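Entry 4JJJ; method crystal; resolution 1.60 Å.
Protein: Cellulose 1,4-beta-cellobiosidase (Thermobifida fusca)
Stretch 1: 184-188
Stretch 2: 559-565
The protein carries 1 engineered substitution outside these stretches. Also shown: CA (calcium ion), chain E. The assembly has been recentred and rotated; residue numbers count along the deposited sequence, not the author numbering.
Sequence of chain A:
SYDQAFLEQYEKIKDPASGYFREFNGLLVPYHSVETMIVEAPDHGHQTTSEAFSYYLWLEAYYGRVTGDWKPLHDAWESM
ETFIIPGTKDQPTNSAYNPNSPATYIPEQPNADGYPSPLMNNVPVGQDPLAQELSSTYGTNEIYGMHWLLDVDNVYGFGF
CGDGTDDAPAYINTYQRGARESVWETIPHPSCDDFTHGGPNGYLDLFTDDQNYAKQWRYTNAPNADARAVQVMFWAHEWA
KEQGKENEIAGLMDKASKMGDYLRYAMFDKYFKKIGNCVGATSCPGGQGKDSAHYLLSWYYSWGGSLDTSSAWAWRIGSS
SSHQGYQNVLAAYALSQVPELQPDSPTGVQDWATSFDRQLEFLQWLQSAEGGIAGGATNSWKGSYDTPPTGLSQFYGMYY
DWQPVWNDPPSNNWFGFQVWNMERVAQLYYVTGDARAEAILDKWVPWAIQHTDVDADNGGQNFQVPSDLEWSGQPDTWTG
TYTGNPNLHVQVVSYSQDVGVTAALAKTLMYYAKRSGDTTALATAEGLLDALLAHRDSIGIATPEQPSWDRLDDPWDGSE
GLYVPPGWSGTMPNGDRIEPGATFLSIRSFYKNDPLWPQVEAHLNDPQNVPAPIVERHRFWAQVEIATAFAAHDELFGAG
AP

Stretch 1, residues 184-188: WETIP
Stretch 2 (559-565) SEGLYVP

Two acidic side chains can lie close together when they share a metal ion, and this cellobiosidase offers a compact example. Segments 184-188 and 559-565, far apart in sequence and neither forming a regular helix or strand, run in roughly the same direction and approach most closely in register at E185 and L562, whose CA atoms are 4.7 Å apart. Together they bury 279 Å².

E185 (phi/psi -119/10) is the hub. Its CB points sideways, but an m, t conformation with chi3 at -45° brings the carboxylate nearer the other stretch. There it chelates calcium through OE1 at 2.4 Å and OE2 at 2.6 Å. E560 (-132/159) folds its chain with chi1 and chi2 both m and chi3 at -14°, placing OE1 2.4 Å from the same calcium. E185 OE2 and E560 OE1 are therefore only 3.0 Å apart, a contact between two acceptors made tolerable by the shared cation. Waters 2 and 3 also bind the ion, at 2.3 and 2.5 Å; water 2 donates a hydrogen bond to S559 O (2.7 Å), and water 3 donates one to E560 OE2 (2.7 Å).

E185 OE2 does double duty, receiving a hydrogen bond from G561 N (3.0 Å, 153°). G561 adopts phi/psi 100/179, where a CB would jam against the preceding carbonyl oxygen; glycine suits these backbone angles.

Beyond the charged end, L562 (-78/110; t, p) packs its CD1 methyl on the carbonyl E185 O (3.6 Å). The contact then becomes apolar: L562 CD1 lies 3.8 Å from I187 CG1, and I187 (-117/102; m, t) carries its CD1 to 4.3 Å from CG2 of V564 (-134/136; chi1 t), so branched aliphatic groups pack against one another in a buried setting. Water 1 links the backbones, donating to E185 O (2.8 Å) and accepting from Y563 N (2.9 Å). T186 (-92/164; chi1 p) points its CB away.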

# COMPACT_ATOMS: atom_id res chain seq x y z
N TRP A 184 -14.20 2.12 -7.70
CA TRP A 184 -15.53 2.69 -8.10
C TRP A 184 -16.69 1.88 -7.55
O TRP A 184 -17.81 2.36 -7.65
CB TRP A 184 -15.64 2.76 -9.59
CG TRP A 184 -14.60 3.56 -10.22
CD1 TRP A 184 -13.39 3.09 -10.68
CD2 TRP A 184 -14.53 4.96 -10.24
NE1 TRP A 184 -12.61 4.17 -11.12
CE2 TRP A 184 -13.30 5.33 -10.85
CE3 TRP A 184 -15.43 5.96 -9.90
CZ2 TRP A 184 -12.92 6.68 -11.02
CZ3 TRP A 184 -15.06 7.29 -10.09
CH2 TRP A 184 -13.86 7.63 -10.66
N GLU A 185 -16.42 0.67 -7.03
CA GLU A 185 -17.48 -0.35 -6.77
C GLU A 185 -17.62 -0.75 -5.35
O GLU A 185 -18.34 -1.67 -5.05
CB GLU A 185 -17.21 -1.56 -7.68
CG GLU A 185 -17.36 -1.27 -9.20
CD GLU A 185 -16.79 -2.32 -10.08
OE1 GLU A 185 -15.67 -2.76 -9.82
OE2 GLU A 185 -17.38 -2.71 -11.07
N THR A 186 -16.98 -0.02 -4.40
CA THR A 186 -17.01 -0.34 -2.98
C THR A 186 -18.17 0.42 -2.30
O THR A 186 -18.70 1.40 -2.84
CB THR A 186 -15.72 0.18 -2.28
OG1 THR A 186 -15.67 1.64 -2.53
CG2 THR A 186 -14.50 -0.53 -2.88
N ILE A 187 -18.50 -0.02 -1.11
CA ILE A 187 -19.42 0.68 -0.21
C ILE A 187 -18.56 1.03 1.04
O ILE A 187 -18.25 0.18 1.88
CB ILE A 187 -20.68 -0.17 0.15
CG1 ILE A 187 -21.42 -0.53 -1.14
CG2 ILE A 187 -21.47 0.59 1.19
CD1 ILE A 187 -22.42 -1.62 -0.93
N PRO A 188 -18.13 2.34 1.13
CA PRO A 188 -17.38 2.75 2.28
C PRO A 188 -18.15 2.52 3.58
O PRO A 188 -19.34 2.80 3.65
CB PRO A 188 -17.03 4.23 2.04
CG PRO A 188 -17.15 4.35 0.52
CD PRO A 188 -18.39 3.45 0.20
N SER A 559 -22.26 -7.25 -14.29
CA SER A 559 -20.81 -7.55 -14.16
C SER A 559 -19.98 -6.39 -13.63
O SER A 559 -18.99 -6.68 -12.98
CB SER A 559 -20.21 -8.01 -15.44
OG SER A 559 -20.46 -7.11 -16.40
N GLU A 560 -20.40 -5.15 -13.92
CA GLU A 560 -19.67 -3.95 -13.51
C GLU A 560 -20.62 -2.96 -12.88
O GLU A 560 -21.86 -2.95 -13.18
CB GLU A 560 -18.89 -3.36 -14.66
CG GLU A 560 -17.99 -4.34 -15.38
CD GLU A 560 -16.77 -4.75 -14.56
OE1 GLU A 560 -16.50 -4.09 -13.55
OE2 GLU A 560 -16.15 -5.76 -14.98
N GLY A 561 -20.09 -2.03 -12.06
CA GLY A 561 -20.89 -1.02 -11.38
C GLY A 561 -21.14 -1.39 -9.96
O GLY A 561 -20.74 -2.47 -9.50
N LEU A 562 -21.84 -0.54 -9.23
CA LEU A 562 -22.02 -0.74 -7.79
C LEU A 562 -23.07 -1.77 -7.49
O LEU A 562 -24.26 -1.58 -7.84
CB LEU A 562 -22.42 0.60 -7.15
CG LEU A 562 -22.69 0.52 -5.66
CD1 LEU A 562 -21.57 -0.16 -4.87
CD2 LEU A 562 -23.06 1.86 -5.17
N TYR A 563 -22.63 -2.92 -6.99
CA TYR A 563 -23.55 -3.94 -6.53
C TYR A 563 -24.05 -3.71 -5.13
O TYR A 563 -23.29 -3.45 -4.22
CB TYR A 563 -22.87 -5.35 -6.62
CG TYR A 563 -23.76 -6.52 -6.21
CD1 TYR A 563 -24.75 -6.89 -7.09
CD2 TYR A 563 -23.67 -7.11 -4.99
CE1 TYR A 563 -25.59 -7.94 -6.77
CE2 TYR A 563 -24.50 -8.19 -4.63
CZ TYR A 563 -25.50 -8.53 -5.54
OH TYR A 563 -26.32 -9.56 -5.23
N VAL A 564 -25.40 -3.95 -4.89
CA VAL A 564 -26.00 -4.02 -3.62
C VAL A 564 -26.91 -5.31 -3.68
O VAL A 564 -27.57 -5.42 -4.69
CB VAL A 564 -26.83 -2.74 -3.34
CG1 VAL A 564 -27.49 -2.84 -2.04
CG2 VAL A 564 -25.95 -1.49 -3.40
N PRO A 565 -26.89 -6.13 -2.63
CA PRO A 565 -27.80 -7.33 -2.62
C PRO A 565 -29.28 -6.98 -2.77
O PRO A 565 -29.72 -6.02 -2.23
CB PRO A 565 -27.53 -7.99 -1.30
CG PRO A 565 -26.15 -7.49 -0.89
CD PRO A 565 -26.11 -6.10 -1.40
CA CA E . -15.47 -4.46 -11.46
O HOH W 1 -19.89 -3.59 -6.44
O HOH W 2 -17.27 -5.91 -11.11
O HOH W 3 -14.46 -6.25 -12.91